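Calcium-regulated actin-bundling protein (PDB 4X3N) bundles actin filaments under calcium control and may contribute to the structure and reorganization of filopodia and pseudopodia that accompany cell movement. Local coordinates at residues L188-V193 with I242-A247; M31-N36 with A168-R173; P181-A186 with R249-K254; E202-L207 with N223-I228. All blocks are in the same frame, centred on the assembly; numbering follows the deposited sequence.

How the contacts relate
Contacts 1 and 3 lie about two turns apart along one antiparallel seam between helices 181-211 and 232-255, their centres about 10 Å apart; they touch where Ala247 O lies 3.7 Å from Ala186 CB. Contact 4 lies farther along helix 181-211, its centre about 24 Å from that of contact 1, where the short helix 220-227 takes over as partner. In sequence, 4 is nested inside the loop closed by 1, and 1 inside that closed by 3. Contact 2 closes before this series opens: it lies beside the calcium site, with the side chain of Phe34 about 6 Å from the ion, and its centre is about 46 Å from that of contact 4.

Contact 1: residues L188-V193 with I242-A247; sequences LALEEV and ISAEAA
Ala189 and Ala244 show how closely two helices can run when small residues face each other. The antiparallel axes of 188-193 and 242-247 approach to 8.3 Å at 162°, and the CA atoms of Ala189 and Ala244 are 4.8 Å apart. Ala189 CB does not stop at the opposing methyl but reaches the backbone, 3.7 Å from Ala244 CA, and it also meets Ala247 CB at 4.1 Å. The short axis spacing and the run of alanines on the facing sides are consistent with an Alacoil, the closely packed antiparallel form of coiled coil.

Larger side chains frame the alanines. Leu190 begins with CB pointing neither at nor away from the partner helix, 5.0 Å from Ala244 CB. Its CG is anti to the carbonyl carbon (chi1 -77°) and stands 4.3 Å from Ala244 CB. Beyond CG the branches part: CD2 closes on Ala244 CB to 4.0 Å, whereas CD1 is directed away from that methyl. Val193, one turn on from Ala189, brings up CG2 at 3.8 Å from Ala244 CB, so that this one methyl is shared by Ala189, Leu190 and Val193. No hydrogen bond crosses between the segments, and the join is one of apolar packing.

Leu190 also touches Val248 of helix 232-255, while Val193 packs on Leu237 and Leu241 of that same helix. A third helix, 273-290, completes the bundle here, laying Met279, Asp282 and Lys286 against Leu190 and bringing Lys286 to Val193 as well.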
loop_
_atom_site.group_PDB
_atom_site.type_symbol
_atom_site.label_atom_id
_atom_site.label_comp_id
_atom_site.label_asym_id
_atom_site.label_seq_id
_atom_site.Cartn_x
_atom_site.Cartn_y
_atom_site.Cartn_z
ATOM N N LEU A 188 1.550 30.017 2.592
ATOM C CA LEU A 188 2.618 29.728 1.647
ATOM C C LEU A 188 3.902 30.429 1.991
ATOM O O LEU A 188 4.974 29.890 1.726
ATOM C CB LEU A 188 2.204 30.109 0.219
ATOM C CG LEU A 188 1.025 29.312 -0.314
ATOM C CD1 LEU A 188 0.545 29.885 -1.661
ATOM C CD2 LEU A 188 1.429 27.865 -0.435
ATOM N N ALA A 189 3.833 31.613 2.580
ATOM C CA ALA A 189 5.046 32.217 3.070
ATOM C C ALA A 189 5.691 31.384 4.188
ATOM O O ALA A 189 6.915 31.231 4.288
ATOM C CB ALA A 189 4.753 33.623 3.567
ATOM N N LEU A 190 4.859 30.876 5.081
ATOM C CA LEU A 190 5.350 29.918 6.079
ATOM C C LEU A 190 5.949 28.650 5.430
ATOM O O LEU A 190 6.990 28.194 5.848
ATOM C CB LEU A 190 4.262 29.600 7.098
ATOM C CG LEU A 190 4.032 30.697 8.161
ATOM C CD1 LEU A 190 2.693 30.589 8.854
ATOM C CD2 LEU A 190 5.152 30.768 9.161
ATOM N N GLU A 191 5.351 28.127 4.366
ATOM C CA GLU A 191 5.890 26.956 3.728
ATOM C C GLU A 191 7.237 27.315 3.087
ATOM O O GLU A 191 8.157 26.512 3.049
ATOM C CB GLU A 191 4.921 26.337 2.701
ATOM C CG GLU A 191 5.538 25.192 1.918
ATOM C CD GLU A 191 6.175 24.088 2.809
ATOM O OE1 GLU A 191 5.722 23.901 3.982
ATOM O OE2 GLU A 191 7.143 23.411 2.344
ATOM N N GLU A 192 7.367 28.520 2.583
ATOM C CA GLU A 192 8.656 28.930 2.061
ATOM C C GLU A 192 9.735 29.004 3.205
ATOM O O GLU A 192 10.881 28.726 2.976
ATOM C CB GLU A 192 8.465 30.247 1.314
ATOM C CG GLU A 192 9.741 30.966 0.931
ATOM C CD GLU A 192 10.576 30.221 -0.070
ATOM O OE1 GLU A 192 9.992 29.439 -0.811
ATOM O OE2 GLU A 192 11.812 30.417 -0.080
ATOM N N VAL A 193 9.382 29.354 4.435
ATOM C CA VAL A 193 10.331 29.200 5.508
ATOM C C VAL A 193 10.759 27.739 5.645
ATOM O O VAL A 193 11.938 27.463 5.853
ATOM C CB VAL A 193 9.800 29.703 6.850
ATOM C CG1 VAL A 193 10.778 29.417 7.966
ATOM C CG2 VAL A 193 9.444 31.179 6.812
ATOM N N ILE A 242 11.067 36.991 7.662
ATOM C CA ILE A 242 10.521 38.343 7.676
ATOM C C ILE A 242 9.329 38.354 6.756
ATOM O O ILE A 242 8.282 38.890 7.104
ATOM C CB ILE A 242 11.592 39.371 7.259
ATOM C CG1 ILE A 242 12.696 39.375 8.307
ATOM C CG2 ILE A 242 10.976 40.754 7.087
ATOM C CD1 ILE A 242 13.861 40.284 7.968
ATOM N N SER A 243 9.452 37.714 5.595
ATOM C CA SER A 243 8.330 37.712 4.692
ATOM C C SER A 243 7.172 37.053 5.345
ATOM O O SER A 243 6.043 37.496 5.158
ATOM C CB SER A 243 8.594 36.982 3.416
ATOM O OG SER A 243 9.812 37.477 2.941
ATOM N N ALA A 244 7.436 35.915 5.982
ATOM C CA ALA A 244 6.318 35.146 6.614
ATOM C C ALA A 244 5.612 36.024 7.599
ATOM O O ALA A 244 4.377 36.051 7.675
ATOM C CB ALA A 244 6.821 33.916 7.342
ATOM N N GLU A 245 6.419 36.690 8.415
ATOM C CA GLU A 245 5.894 37.499 9.496
ATOM C C GLU A 245 5.027 38.620 9.005
ATOM O O GLU A 245 3.959 38.908 9.572
ATOM C CB GLU A 245 7.036 38.063 10.366
ATOM C CG GLU A 245 6.481 38.957 11.471
ATOM C CD GLU A 245 7.425 39.139 12.667
ATOM O OE1 GLU A 245 8.535 38.608 12.710
ATOM O OE2 GLU A 245 7.063 39.850 13.594
ATOM N N ALA A 246 5.464 39.259 7.929
ATOM C CA ALA A 246 4.682 40.323 7.316
ATOM C C ALA A 246 3.410 39.769 6.745
ATOM O O ALA A 246 2.345 40.384 6.800
ATOM C CB ALA A 246 5.480 41.045 6.217
ATOM N N ALA A 247 3.485 38.623 6.135
ATOM C CA ALA A 247 2.292 38.111 5.536
ATOM C C ALA A 247 1.306 37.678 6.662
ATOM O O ALA A 247 0.092 37.892 6.567
ATOM C CB ALA A 247 2.630 36.930 4.662
#

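Contact 2: residues M31-N36 with A168-R173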
loop_
_atom_site.group_PDB
_atom_site.type_symbol
_atom_site.label_atom_id
_atom_site.label_comp_id
_atom_site.label_asym_id
_atom_site.label_seq_id
_atom_site.Cartn_x
_atom_site.Cartn_y
_atom_site.Cartn_z
ATOM N N MET A 31 -19.304 13.943 1.641
ATOM C CA MET A 31 -18.243 12.958 1.641
ATOM C C MET A 31 -17.115 13.399 0.735
ATOM O O MET A 31 -15.962 13.205 1.070
ATOM C CB MET A 31 -18.765 11.598 1.225
ATOM C CG MET A 31 -17.774 10.468 1.361
ATOM S SD MET A 31 -17.058 10.326 3.035
ATOM C CE MET A 31 -18.341 9.322 3.833
ATOM N N GLU A 32 -17.425 14.030 -0.397
ATOM C CA GLU A 32 -16.373 14.342 -1.344
ATOM C C GLU A 32 -15.549 15.431 -0.722
ATOM O O GLU A 32 -14.302 15.402 -0.786
ATOM C CB GLU A 32 -16.941 14.800 -2.707
ATOM C CG GLU A 32 -15.878 15.402 -3.637
ATOM C CD GLU A 32 -16.467 16.310 -4.741
ATOM O OE1 GLU A 32 -17.701 16.536 -4.761
ATOM O OE2 GLU A 32 -15.704 16.801 -5.605
ATOM N N PHE A 33 -16.246 16.418 -0.143
ATOM C CA PHE A 33 -15.574 17.497 0.610
ATOM C C PHE A 33 -14.654 16.925 1.676
ATOM O O PHE A 33 -13.478 17.229 1.765
ATOM C CB PHE A 33 -16.606 18.418 1.260
ATOM C CG PHE A 33 -16.000 19.439 2.151
ATOM C CD1 PHE A 33 -15.337 20.550 1.607
ATOM C CD2 PHE A 33 -16.048 19.309 3.499
ATOM C CE1 PHE A 33 -14.793 21.506 2.436
ATOM C CE2 PHE A 33 -15.495 20.249 4.314
ATOM C CZ PHE A 33 -14.843 21.325 3.792
ATOM N N PHE A 34 -15.229 16.061 2.503
ATOM C CA PHE A 34 -14.514 15.454 3.617
ATOM C C PHE A 34 -13.286 14.732 3.112
ATOM O O PHE A 34 -12.209 14.881 3.673
ATOM C CB PHE A 34 -15.448 14.449 4.279
ATOM C CG PHE A 34 -14.934 13.869 5.544
ATOM C CD1 PHE A 34 -14.161 12.787 5.540
ATOM C CD2 PHE A 34 -15.330 14.411 6.764
ATOM C CE1 PHE A 34 -13.658 12.262 6.735
ATOM C CE2 PHE A 34 -14.841 13.914 7.963
ATOM C CZ PHE A 34 -14.030 12.827 7.961
ATOM N N CYS A 35 -13.446 13.917 2.089
ATOM C CA CYS A 35 -12.311 13.166 1.563
ATOM C C CYS A 35 -11.214 14.088 1.069
ATOM O O CYS A 35 -10.013 13.782 1.270
ATOM C CB CYS A 35 -12.730 12.175 0.456
ATOM S SG CYS A 35 -13.677 10.787 1.148
ATOM N N ASN A 36 -11.591 15.208 0.451
ATOM C CA ASN A 36 -10.573 16.166 0.004
ATOM C C ASN A 36 -9.816 16.831 1.095
ATOM O O ASN A 36 -8.601 16.903 1.045
ATOM C CB ASN A 36 -11.190 17.195 -0.917
ATOM C CG ASN A 36 -11.563 16.579 -2.242
ATOM O OD1 ASN A 36 -10.912 15.635 -2.678
ATOM N ND2 ASN A 36 -12.586 17.086 -2.886
ATOM N N ALA A 168 -20.692 15.062 9.923
ATOM C CA ALA A 168 -21.705 15.833 9.211
ATOM C C ALA A 168 -21.778 17.290 9.649
ATOM O O ALA A 168 -21.823 18.220 8.823
ATOM C CB ALA A 168 -23.077 15.179 9.372
ATOM N N ASP A 169 -21.725 17.504 10.950
ATOM C CA ASP A 169 -21.600 18.834 11.515
ATOM C C ASP A 169 -20.371 19.559 10.963
ATOM O O ASP A 169 -20.444 20.727 10.519
ATOM C CB ASP A 169 -21.582 18.747 13.068
ATOM C CG ASP A 169 -21.514 20.142 13.742
ATOM O OD1 ASP A 169 -22.582 20.822 13.766
ATOM O OD2 ASP A 169 -20.409 20.586 14.208
ATOM N N PHE A 170 -19.227 18.896 11.020
ATOM C CA PHE A 170 -18.024 19.473 10.490
ATOM C C PHE A 170 -18.219 19.944 9.025
ATOM O O PHE A 170 -17.825 21.043 8.676
ATOM C CB PHE A 170 -16.871 18.480 10.584
ATOM C CG PHE A 170 -15.702 18.888 9.749
ATOM C CD1 PHE A 170 -14.940 19.977 10.122
ATOM C CD2 PHE A 170 -15.451 18.272 8.561
ATOM C CE1 PHE A 170 -13.931 20.412 9.331
ATOM C CE2 PHE A 170 -14.389 18.697 7.756
ATOM C CZ PHE A 170 -13.663 19.764 8.135
ATOM N N CYS A 171 -18.818 19.115 8.177
ATOM C CA CYS A 171 -18.986 19.473 6.766
ATOM C C CYS A 171 -19.914 20.706 6.620
ATOM O O CYS A 171 -19.658 21.668 5.844
ATOM C CB CYS A 171 -19.512 18.261 5.981
ATOM S SG CYS A 171 -18.347 16.882 5.846
ATOM N N THR A 172 -20.958 20.721 7.441
ATOM C CA THR A 172 -21.877 21.858 7.461
ATOM C C THR A 172 -21.166 23.086 7.837
ATOM O O THR A 172 -21.388 24.105 7.253
ATOM C CB THR A 172 -22.958 21.650 8.518
ATOM O OG1 THR A 172 -23.784 20.531 8.125
ATOM C CG2 THR A 172 -23.800 22.916 8.729
ATOM N N ARG A 173 -20.325 23.014 8.868
ATOM C CA ARG A 173 -19.539 24.129 9.303
ATOM C C ARG A 173 -18.458 24.558 8.313
ATOM O O ARG A 173 -18.171 25.757 8.203
ATOM C CB ARG A 173 -18.855 23.850 10.634
ATOM C CG ARG A 173 -19.793 23.811 11.825
ATOM C CD ARG A 173 -19.031 23.373 13.048
ATOM N NE ARG A 173 -19.832 23.158 14.283
ATOM C CZ ARG A 173 -19.591 23.793 15.447
ATOM N NH1 ARG A 173 -18.655 24.732 15.603
ATOM N NH2 ARG A 173 -20.293 23.470 16.482
#
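The sulfur of Cys171 meets two phenylalanine rings at once, and both at the edge: SG is 4.1 Å from Phe33 CD2 and 4.0 Å from Phe34 CD2. These are sulfur-aromatic contacts in which the thiol lies near each ring plane and touches rim carbons. With SG anti to the carbonyl carbon (chi1 -67°), the sulfur reaches both neighbours on helix 28-38. Beside it, Phe170 extends across Phe33 at about a right angle, Phe170 CE2 to Phe33 CE2 at 3.9 Å. The same ring also approaches Phe34, with Phe170 CD2 lying 4.3 Å from Phe34 CD2. The helices themselves cross almost perpendicularly, at 88° and 10.0 Å between axes.

This aromatic cluster backs onto a calcium site that resembles an EF-hand loop. Phe34 touches Val145 in that loop, the calcium ligand Glu155, and Leu154 and Leu158 on helix 153-160; its side chain is about 6 Å from the ion. Farther out, Phe170 is packed by His48, Ala52 and Tyr53 of helix 42-57. Next to it in sequence, Asp169 accepts a hydrogen bond from Tyr53 and forms a salt bridge with Arg173, which pairs in turn with Glu56.

Contact 3: residues P181-A186 with R249-K254; sequences PEIKKA and RTASKK
Lys254 and Glu182 join two antiparallel, coiled-coil-like helices by a salt bridge, with NZ 2.9 Å from OE2. The ammonium group comes from above the carboxylate plane, 37° out of it, and the lysine chain follows it in: Lys254 CE lies 3.4 Å from Glu182 OE2, so methylene as well as charge rests on the same oxygen. A bend at chi2 of Glu182 (86°) places CD where the carboxylate can meet the lysine. The other oxygen, OE1, is hydrogen-bonded to the hydroxyl of Tyr255, so that both oxygens are held from helix 232-255.

The axes of the two segments are 8.5 Å apart at 150°; Ala251 lies seven residues after Ala244, so this continues the Alacoil-like seam, if with a wider splay. Glu182 lies in the first turn of helix 181-211 and Lys254 in the last turn of helix 232-255. A negative charge at the one end and a positive charge at the other should each interact favourably with its own helix dipole as well as with the other.

Inward from the ion pair, Ala251 is the small residue at the point of close approach, consistent with the short axis spacing. Its CB is 4.2 Å from Ile183 CG1 and 4.1 Å from Ala186 CB. Helix 273-290 covers these partners from a further side, Ala275 packing on Ile183 and Met279 on Ala186. The methyl also reaches the opposing backbone: Ala251 CB stands 3.7 Å from Glu182 O, the carbonyl oxygen that accepts the helical hydrogen bond from Ala186 N at 3.1 Å.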
loop_
_atom_site.group_PDB
_atom_site.type_symbol
_atom_site.label_atom_id
_atom_site.label_comp_id
_atom_site.label_asym_id
_atom_site.label_seq_id
_atom_site.Cartn_x
_atom_site.Cartn_y
_atom_site.Cartn_z
ATOM N N PRO A 181 -7.482 34.826 0.405
ATOM C CA PRO A 181 -6.170 34.934 -0.243
ATOM C C PRO A 181 -5.057 35.475 0.663
ATOM O O PRO A 181 -3.886 35.121 0.455
ATOM C CB PRO A 181 -6.407 35.867 -1.459
ATOM C CG PRO A 181 -7.876 36.076 -1.565
ATOM C CD PRO A 181 -8.542 35.599 -0.291
ATOM N N GLU A 182 -5.390 36.343 1.614
ATOM C CA GLU A 182 -4.359 36.878 2.483
ATOM C C GLU A 182 -3.842 35.749 3.364
ATOM O O GLU A 182 -2.646 35.700 3.721
ATOM C CB GLU A 182 -4.866 38.021 3.344
ATOM C CG GLU A 182 -5.192 39.291 2.530
ATOM C CD GLU A 182 -6.635 39.308 1.946
ATOM O OE1 GLU A 182 -7.325 38.236 1.819
ATOM O OE2 GLU A 182 -7.076 40.435 1.618
ATOM N N ILE A 183 -4.754 34.860 3.716
ATOM C CA ILE A 183 -4.401 33.704 4.532
ATOM C C ILE A 183 -3.581 32.717 3.704
ATOM O O ILE A 183 -2.541 32.279 4.162
ATOM C CB ILE A 183 -5.658 33.083 5.158
ATOM C CG1 ILE A 183 -6.238 34.076 6.185
ATOM C CG2 ILE A 183 -5.356 31.731 5.788
ATOM C CD1 ILE A 183 -7.537 33.648 6.831
ATOM N N LYS A 184 -3.995 32.431 2.473
ATOM C CA LYS A 184 -3.243 31.528 1.661
ATOM C C LYS A 184 -1.847 32.071 1.492
ATOM O O LYS A 184 -0.880 31.339 1.615
ATOM C CB LYS A 184 -3.895 31.317 0.304
ATOM C CG LYS A 184 -3.217 30.289 -0.582
ATOM C CD LYS A 184 -3.982 30.175 -1.885
ATOM C CE LYS A 184 -3.415 29.078 -2.749
ATOM N NZ LYS A 184 -3.448 29.470 -4.188
ATOM N N LYS A 185 -1.725 33.360 1.270
ATOM C CA LYS A 185 -0.396 33.981 1.104
ATOM C C LYS A 185 0.484 33.734 2.284
ATOM O O LYS A 185 1.647 33.395 2.139
ATOM C CB LYS A 185 -0.528 35.481 0.879
ATOM C CG LYS A 185 -0.811 35.809 -0.586
ATOM C CD LYS A 185 -0.956 37.327 -0.799
ATOM C CE LYS A 185 -1.039 37.748 -2.290
ATOM N NZ LYS A 185 -2.197 37.149 -3.004
ATOM N N ALA A 186 -0.077 33.927 3.469
ATOM C CA ALA A 186 0.649 33.776 4.673
ATOM C C ALA A 186 1.015 32.307 4.906
ATOM O O ALA A 186 2.140 32.010 5.313
ATOM C CB ALA A 186 -0.206 34.311 5.838
ATOM N N ARG A 249 1.010 38.861 9.753
ATOM C CA ARG A 249 0.452 40.153 10.209
ATOM C C ARG A 249 -0.672 40.687 9.331
ATOM O O ARG A 249 -1.751 40.988 9.839
ATOM C CB ARG A 249 1.547 41.224 10.299
ATOM C CG ARG A 249 2.383 41.085 11.566
ATOM C CD ARG A 249 2.623 42.404 12.322
ATOM N NE ARG A 249 3.835 43.098 11.852
ATOM C CZ ARG A 249 5.101 42.716 12.095
ATOM N NH1 ARG A 249 5.356 41.632 12.806
ATOM N NH2 ARG A 249 6.128 43.423 11.612
ATOM N N THR A 250 -0.436 40.842 8.028
ATOM C CA THR A 250 -1.507 41.424 7.234
ATOM C C THR A 250 -2.714 40.529 7.218
ATOM O O THR A 250 -3.838 41.017 7.335
ATOM C CB THR A 250 -1.152 41.998 5.804
ATOM O OG1 THR A 250 -1.673 41.182 4.764
ATOM C CG2 THR A 250 0.275 42.269 5.594
ATOM N N ALA A 251 -2.529 39.218 7.137
ATOM C CA ALA A 251 -3.665 38.287 7.304
ATOM C C ALA A 251 -4.350 38.419 8.663
ATOM O O ALA A 251 -5.561 38.418 8.750
ATOM C CB ALA A 251 -3.204 36.847 7.145
ATOM N N SER A 252 -3.582 38.534 9.721
ATOM C CA SER A 252 -4.161 38.568 11.073
ATOM C C SER A 252 -4.959 39.894 11.273
ATOM O O SER A 252 -6.124 39.894 11.670
ATOM C CB SER A 252 -3.029 38.415 12.095
ATOM O OG SER A 252 -2.266 37.197 11.855
ATOM N N LYS A 253 -4.341 41.025 10.933
ATOM C CA LYS A 253 -5.044 42.311 10.949
ATOM C C LYS A 253 -6.345 42.252 10.201
ATOM O O LYS A 253 -7.329 42.828 10.634
ATOM C CB LYS A 253 -4.194 43.456 10.362
ATOM C CG LYS A 253 -3.734 44.541 11.348
ATOM C CD LYS A 253 -3.146 43.995 12.662
ATOM C CE LYS A 253 -1.797 44.612 13.044
ATOM N NZ LYS A 253 -0.623 43.861 12.476
ATOM N N LYS A 254 -6.354 41.608 9.050
ATOM C CA LYS A 254 -7.554 41.601 8.266
ATOM C C LYS A 254 -8.611 40.695 8.822
ATOM O O LYS A 254 -9.757 41.020 8.677
ATOM C CB LYS A 254 -7.305 41.251 6.817
ATOM C CG LYS A 254 -8.563 41.350 6.000
ATOM C CD LYS A 254 -8.265 41.750 4.573
ATOM C CE LYS A 254 -9.492 41.520 3.703
ATOM N NZ LYS A 254 -9.258 42.127 2.375
#

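Contact 4: residues E202-L207 with N223-I228; sequences EEKARL and NMLAQI
Met224 lies across Leu207 at about a right angle, and both leucine methyls touch it. Leu207 CD1 is 3.7 Å from Met224 CB, while CD2 meets the terminal CE of the same methionine at 3.9 Å. The bends of the methionine chain at chi2 and chi3 bring its tip back to that second methyl.

Leu225 follows, and here backbones come nearest. Its CG rests 4.0 Å from Leu207 CB, and its CD2 turns to Lys204, where it meets CG at 3.7 Å. The lysine thus contributes the aliphatic part of its chain, crossing the leucine at about a right angle.

Ile228, one turn on, sends CD1 into the side of the other helix, 3.7 Å from Lys204 CG and 4.3 Å from Leu207 CD1. CG1 is anti to the backbone N (chi1 -166°), which starts the chain toward that helix. Glu203 runs past Ile228 in the opposite direction, touching it with CG, while its carboxylate forms a salt bridge with Arg206 on its own helix. Leu207 CD2 lies over one face of that guanidinium, toward its rim.

The segments run antiparallel at 147°, with axes 9.5 Å apart. Helix 220-227 therefore folds back along the later part of helix 181-211, Leu225 also reaching Thr208 and Ile228 reaching Tyr200, before the chain enters helix 232-255.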
loop_
_atom_site.group_PDB
_atom_site.type_symbol
_atom_site.label_atom_id
_atom_site.label_comp_id
_atom_site.label_asym_id
_atom_site.label_seq_id
_atom_site.Cartn_x
_atom_site.Cartn_y
_atom_site.Cartn_z
ATOM N N GLU A 202 20.179 21.134 5.172
ATOM C CA GLU A 202 20.856 20.109 4.310
ATOM C C GLU A 202 22.297 20.469 4.072
ATOM O O GLU A 202 23.201 19.613 4.074
ATOM C CB GLU A 202 20.098 19.885 2.987
ATOM C CG GLU A 202 18.965 18.864 3.176
ATOM C CD GLU A 202 18.007 18.783 2.003
ATOM O OE1 GLU A 202 18.157 19.630 1.087
ATOM O OE2 GLU A 202 17.115 17.888 2.019
ATOM N N GLU A 203 22.526 21.730 3.847
ATOM C CA GLU A 203 23.885 22.174 3.690
ATOM C C GLU A 203 24.734 22.011 4.973
ATOM O O GLU A 203 25.891 21.757 4.903
ATOM C CB GLU A 203 23.855 23.635 3.362
ATOM C CG GLU A 203 25.202 24.333 3.389
ATOM C CD GLU A 203 26.089 23.897 2.254
ATOM O OE1 GLU A 203 25.752 22.936 1.524
ATOM O OE2 GLU A 203 27.175 24.492 2.110
ATOM N N LYS A 204 24.175 22.321 6.126
ATOM C CA LYS A 204 24.836 22.064 7.378
ATOM C C LYS A 204 25.262 20.612 7.438
ATOM O O LYS A 204 26.413 20.322 7.734
ATOM C CB LYS A 204 23.863 22.343 8.494
ATOM C CG LYS A 204 24.486 23.046 9.641
ATOM C CD LYS A 204 23.555 23.097 10.842
ATOM C CE LYS A 204 23.500 24.516 11.299
ATOM N NZ LYS A 204 22.605 24.581 12.478
ATOM N N ALA A 205 24.334 19.697 7.133
ATOM C CA ALA A 205 24.606 18.279 7.183
ATOM C C ALA A 205 25.539 17.780 6.112
ATOM O O ALA A 205 26.276 16.804 6.333
ATOM C CB ALA A 205 23.339 17.468 7.171
ATOM N N ARG A 206 25.512 18.432 4.963
ATOM C CA ARG A 206 26.470 18.151 3.933
ATOM C C ARG A 206 27.849 18.437 4.501
ATOM O O ARG A 206 28.726 17.577 4.480
ATOM C CB ARG A 206 26.274 19.053 2.697
ATOM C CG ARG A 206 26.719 18.407 1.388
ATOM C CD ARG A 206 27.573 19.299 0.464
ATOM N NE ARG A 206 27.536 20.730 0.703
ATOM C CZ ARG A 206 28.570 21.564 0.547
ATOM N NH1 ARG A 206 29.737 21.162 0.133
ATOM N NH2 ARG A 206 28.446 22.835 0.811
ATOM N N LEU A 207 28.034 19.657 4.970
ATOM C CA LEU A 207 29.315 20.080 5.502
ATOM C C LEU A 207 29.781 19.245 6.705
ATOM O O LEU A 207 30.961 18.918 6.825
ATOM C CB LEU A 207 29.255 21.535 5.914
ATOM C CG LEU A 207 28.951 22.511 4.799
ATOM C CD1 LEU A 207 28.836 23.905 5.384
ATOM C CD2 LEU A 207 29.992 22.432 3.687
ATOM N N ASN A 223 35.390 25.110 8.233
ATOM C CA ASN A 223 35.305 26.566 8.301
ATOM C C ASN A 223 33.975 27.051 7.814
ATOM O O ASN A 223 33.451 28.091 8.291
ATOM C CB ASN A 223 36.393 27.197 7.420
ATOM C CG ASN A 223 37.753 26.606 7.701
ATOM O OD1 ASN A 223 38.415 27.019 8.655
ATOM N ND2 ASN A 223 38.164 25.605 6.903
ATOM N N MET A 224 33.465 26.335 6.809
ATOM C CA MET A 224 32.197 26.706 6.212
ATOM C C MET A 224 31.184 26.459 7.317
ATOM O O MET A 224 30.409 27.364 7.700
ATOM C CB MET A 224 31.906 25.863 4.972
ATOM C CG MET A 224 33.030 25.855 3.945
ATOM S SD MET A 224 32.450 25.822 2.237
ATOM C CE MET A 224 32.838 24.155 1.662
ATOM N N LEU A 225 31.235 25.248 7.881
ATOM C CA LEU A 225 30.286 24.868 8.930
ATOM C C LEU A 225 30.351 25.905 10.020
ATOM O O LEU A 225 29.321 26.411 10.473
ATOM C CB LEU A 225 30.602 23.499 9.481
ATOM C CG LEU A 225 29.434 22.567 9.723
ATOM C CD1 LEU A 225 29.810 21.635 10.857
ATOM C CD2 LEU A 225 28.122 23.283 10.020
ATOM N N ALA A 226 31.566 26.291 10.401
ATOM C CA ALA A 226 31.730 27.266 11.467
ATOM C C ALA A 226 31.146 28.593 11.072
ATOM O O ALA A 226 30.638 29.314 11.906
ATOM C CB ALA A 226 33.215 27.433 11.814
ATOM N N GLN A 227 31.217 28.933 9.795
ATOM C CA GLN A 227 30.760 30.242 9.352
ATOM C C GLN A 227 29.276 30.277 8.886
ATOM O O GLN A 227 28.741 31.338 8.526
ATOM C CB GLN A 227 31.681 30.711 8.236
ATOM C CG GLN A 227 31.671 32.225 8.053
ATOM C CD GLN A 227 32.289 32.978 9.232
ATOM O OE1 GLN A 227 33.509 33.108 9.319
ATOM N NE2 GLN A 227 31.450 33.499 10.123
ATOM N N ILE A 228 28.609 29.126 8.956
ATOM C CA ILE A 228 27.387 28.897 8.185
ATOM C C ILE A 228 26.311 29.925 8.381
ATOM O O ILE A 228 25.591 30.247 7.437
ATOM C CB ILE A 228 26.781 27.500 8.448
ATOM C CG1 ILE A 228 25.752 27.186 7.384
ATOM C CG2 ILE A 228 26.160 27.422 9.842
ATOM C CD1 ILE A 228 25.419 25.736 7.289
#